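Local coordinates for chlorella virus DNA ligase-adenylate (Chlorella virus, PDB 1FVI), which probably seals nicks in duplex DNA as an ATP-dependent ligase, passing through an intermediate in which AMP is covalently attached to the enzyme, at residues Lys268-Tyr274 with Pro286-Arg292. The protein carries 1 engineered substitution. Coordinates in Å, arbitrary orientation, origin at the centre of the assembly. Residues are numbered along the deposited sequence.
Sequences KMVKFKY and PVFIGIR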
loop_
_atom_site.group_PDB
_atom_site.type_symbol
_atom_site.label_atom_id
_atom_site.label_comp_id
_atom_site.label_asym_id
_atom_site.label_seq_id
_atom_site.Cartn_x
_atom_site.Cartn_y
_atom_site.Cartn_z
ATOM N N LYS A 268 -2.987 -10.891 25.695
ATOM C CA LYS A 268 -2.204 -9.832 25.055
ATOM C C LYS A 268 -3.141 -8.818 24.398
ATOM O O LYS A 268 -4.251 -9.155 23.966
ATOM C CB LYS A 268 -1.242 -10.395 24.009
ATOM C CG LYS A 268 -0.039 -11.097 24.588
ATOM C CD LYS A 268 0.775 -10.176 25.494
ATOM C CE LYS A 268 1.923 -10.921 26.168
ATOM N NZ LYS A 268 1.464 -12.086 26.996
ATOM N N MET A 269 -2.700 -7.568 24.357
ATOM C CA MET A 269 -3.474 -6.494 23.749
ATOM C C MET A 269 -3.052 -6.365 22.278
ATOM O O MET A 269 -1.867 -6.264 21.977
ATOM C CB MET A 269 -3.156 -5.185 24.471
ATOM C CG MET A 269 -4.199 -4.103 24.308
ATOM S SD MET A 269 -5.618 -4.394 25.388
ATOM C CE MET A 269 -5.388 -3.114 26.640
ATOM N N VAL A 270 -4.006 -6.391 21.357
ATOM C CA VAL A 270 -3.676 -6.229 19.940
ATOM C C VAL A 270 -4.223 -4.903 19.386
ATOM O O VAL A 270 -5.254 -4.402 19.851
ATOM C CB VAL A 270 -4.213 -7.412 19.057
ATOM C CG1 VAL A 270 -3.612 -8.729 19.504
ATOM C CG2 VAL A 270 -5.731 -7.487 19.095
ATOM N N LYS A 271 -3.468 -4.294 18.470
ATOM C CA LYS A 271 -3.886 -3.057 17.802
ATOM C C LYS A 271 -4.645 -3.475 16.534
ATOM O O LYS A 271 -4.194 -4.361 15.805
ATOM C CB LYS A 271 -2.668 -2.209 17.394
ATOM C CG LYS A 271 -1.657 -1.959 18.509
ATOM C CD LYS A 271 -0.660 -0.848 18.149
ATOM C CE LYS A 271 0.200 -1.182 16.936
ATOM N NZ LYS A 271 1.158 -2.299 17.193
ATOM N N PHE A 272 -5.803 -2.871 16.285
ATOM C CA PHE A 272 -6.589 -3.185 15.088
ATOM C C PHE A 272 -7.290 -1.939 14.589
ATOM O O PHE A 272 -7.262 -0.902 15.244
ATOM C CB PHE A 272 -7.616 -4.317 15.341
ATOM C CG PHE A 272 -8.789 -3.930 16.235
ATOM C CD1 PHE A 272 -10.071 -3.781 15.693
ATOM C CD2 PHE A 272 -8.614 -3.727 17.610
ATOM C CE1 PHE A 272 -11.164 -3.438 16.499
ATOM C CE2 PHE A 272 -9.698 -3.385 18.423
ATOM C CZ PHE A 272 -10.979 -3.239 17.865
ATOM N N LYS A 273 -7.860 -2.030 13.398
ATOM C CA LYS A 273 -8.600 -0.923 12.808
ATOM C C LYS A 273 -9.953 -1.470 12.406
ATOM O O LYS A 273 -10.118 -2.684 12.244
ATOM C CB LYS A 273 -7.883 -0.358 11.562
ATOM C CG LYS A 273 -6.707 0.582 11.862
ATOM C CD LYS A 273 -5.904 0.910 10.610
ATOM C CE LYS A 273 -4.678 1.774 10.926
ATOM N NZ LYS A 273 -5.026 3.168 11.348
ATOM N N TYR A 274 -10.911 -0.564 12.232
ATOM C CA TYR A 274 -12.268 -0.922 11.829
ATOM C C TYR A 274 -12.972 0.362 11.420
ATOM O O TYR A 274 -12.458 1.451 11.657
ATOM C CB TYR A 274 -13.035 -1.576 13.003
ATOM C CG TYR A 274 -13.276 -0.632 14.159
ATOM C CD1 TYR A 274 -14.528 -0.061 14.361
ATOM C CD2 TYR A 274 -12.235 -0.268 15.014
ATOM C CE1 TYR A 274 -14.734 0.847 15.376
ATOM C CE2 TYR A 274 -12.429 0.632 16.026
ATOM C CZ TYR A 274 -13.679 1.192 16.208
ATOM O OH TYR A 274 -13.883 2.095 17.228
ATOM N N PRO A 286 -13.254 -5.200 10.903
ATOM C CA PRO A 286 -12.038 -5.153 11.728
ATOM C C PRO A 286 -10.809 -5.745 11.032
ATOM O O PRO A 286 -10.909 -6.712 10.265
ATOM C CB PRO A 286 -12.442 -5.956 12.973
ATOM C CG PRO A 286 -13.421 -6.965 12.411
ATOM C CD PRO A 286 -14.251 -6.125 11.476
ATOM N N VAL A 287 -9.647 -5.171 11.317
ATOM C CA VAL A 287 -8.398 -5.624 10.714
ATOM C C VAL A 287 -7.298 -5.608 11.755
ATOM O O VAL A 287 -7.105 -4.604 12.436
ATOM C CB VAL A 287 -7.921 -4.691 9.546
ATOM C CG1 VAL A 287 -6.743 -5.335 8.797
ATOM C CG2 VAL A 287 -9.047 -4.386 8.599
ATOM N N PHE A 288 -6.563 -6.717 11.850
ATOM C CA PHE A 288 -5.454 -6.827 12.780
ATOM C C PHE A 288 -4.304 -5.979 12.263
ATOM O O PHE A 288 -3.971 -6.020 11.077
ATOM C CB PHE A 288 -5.002 -8.285 12.886
ATOM C CG PHE A 288 -3.699 -8.472 13.613
ATOM C CD1 PHE A 288 -3.646 -8.407 14.996
ATOM C CD2 PHE A 288 -2.538 -8.753 12.916
ATOM C CE1 PHE A 288 -2.463 -8.624 15.667
ATOM C CE2 PHE A 288 -1.341 -8.973 13.580
ATOM C CZ PHE A 288 -1.302 -8.911 14.962
ATOM N N ILE A 289 -3.709 -5.198 13.152
ATOM C CA ILE A 289 -2.578 -4.351 12.775
ATOM C C ILE A 289 -1.307 -4.920 13.406
ATOM O O ILE A 289 -0.341 -5.260 12.708
ATOM C CB ILE A 289 -2.776 -2.882 13.243
ATOM C CG1 ILE A 289 -4.002 -2.265 12.561
ATOM C CG2 ILE A 289 -1.533 -2.061 12.954
ATOM C CD1 ILE A 289 -3.949 -2.300 11.050
ATOM N N GLY A 290 -1.344 -5.080 14.726
ATOM C CA GLY A 290 -0.187 -5.592 15.417
ATOM C C GLY A 290 -0.435 -5.934 16.857
ATOM O O GLY A 290 -1.497 -5.670 17.402
ATOM N N ILE A 291 0.552 -6.568 17.470
ATOM C CA ILE A 291 0.456 -6.941 18.867
ATOM C C ILE A 291 0.941 -5.757 19.711
ATOM O O ILE A 291 1.698 -4.914 19.235
ATOM C CB ILE A 291 1.302 -8.194 19.153
ATOM C CG1 ILE A 291 0.894 -8.816 20.481
ATOM C CG2 ILE A 291 2.787 -7.851 19.152
ATOM C CD1 ILE A 291 -0.449 -9.459 20.440
ATOM N N ARG A 292 0.493 -5.712 20.960
ATOM C CA ARG A 292 0.842 -4.654 21.905
ATOM C C ARG A 292 0.183 -3.325 21.596
ATOM O O ARG A 292 -0.373 -2.689 22.491
ATOM C CB ARG A 292 2.359 -4.480 22.023
ATOM C CG ARG A 292 3.045 -5.597 22.787
ATOM C CD ARG A 292 2.276 -5.943 24.075
ATOM N NE ARG A 292 2.069 -4.790 24.958
ATOM C CZ ARG A 292 1.122 -4.720 25.893
ATOM N NH1 ARG A 292 0.283 -5.735 26.076
ATOM N NH2 ARG A 292 1.006 -3.630 26.642
#
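Strands 269-274 and 286-291 pair antiparallel as the two arms of a beta hairpin in the OB-like domain. In the backbone, Lys-273 N gives to Val-287 O (2.8 Å) and Val-287 N to Lys-273 O (2.7 Å). Further along, Lys-271 N reaches Gly-290 O (2.6 Å), while Lys-271 O accepts from both Ile-289 N (2.8 Å) and Gly-290 N (3.1 Å). That double acceptance marks a classic beta bulge: Ile-289, with psi of -55°, is the extra residue, and the register moves by one. Gly-290 leaves room for the Lys-271 side chain, since a CB there would clash with NZ, which makes a weak bond to Ile-291 O.

Apolar contacts gather on the face bearing Val-270, Phe-272, Phe-288 and Ile-291. Val-270 CG1 meets Ile-291 CD1 at 3.4 Å, Val-270 CB lies at the edge of the Phe-288 ring, 4.0 Å from CE1, and Phe-272 CD1 touches Pro-286 CB (4.2 Å).

This face turns into the domain core, where Phe-272 and Phe-288 pack on strand 244-246. From the other face, Val-287 and Lys-273 touch helix 144-156, and Lys-273 salt-bridges Asp-191. Strand 269-275 also bonds to strand 190-201, and Phe-288 bonds through its backbone to Thr-248, just past strand 244-246, consistent with closure of an OB-type barrel.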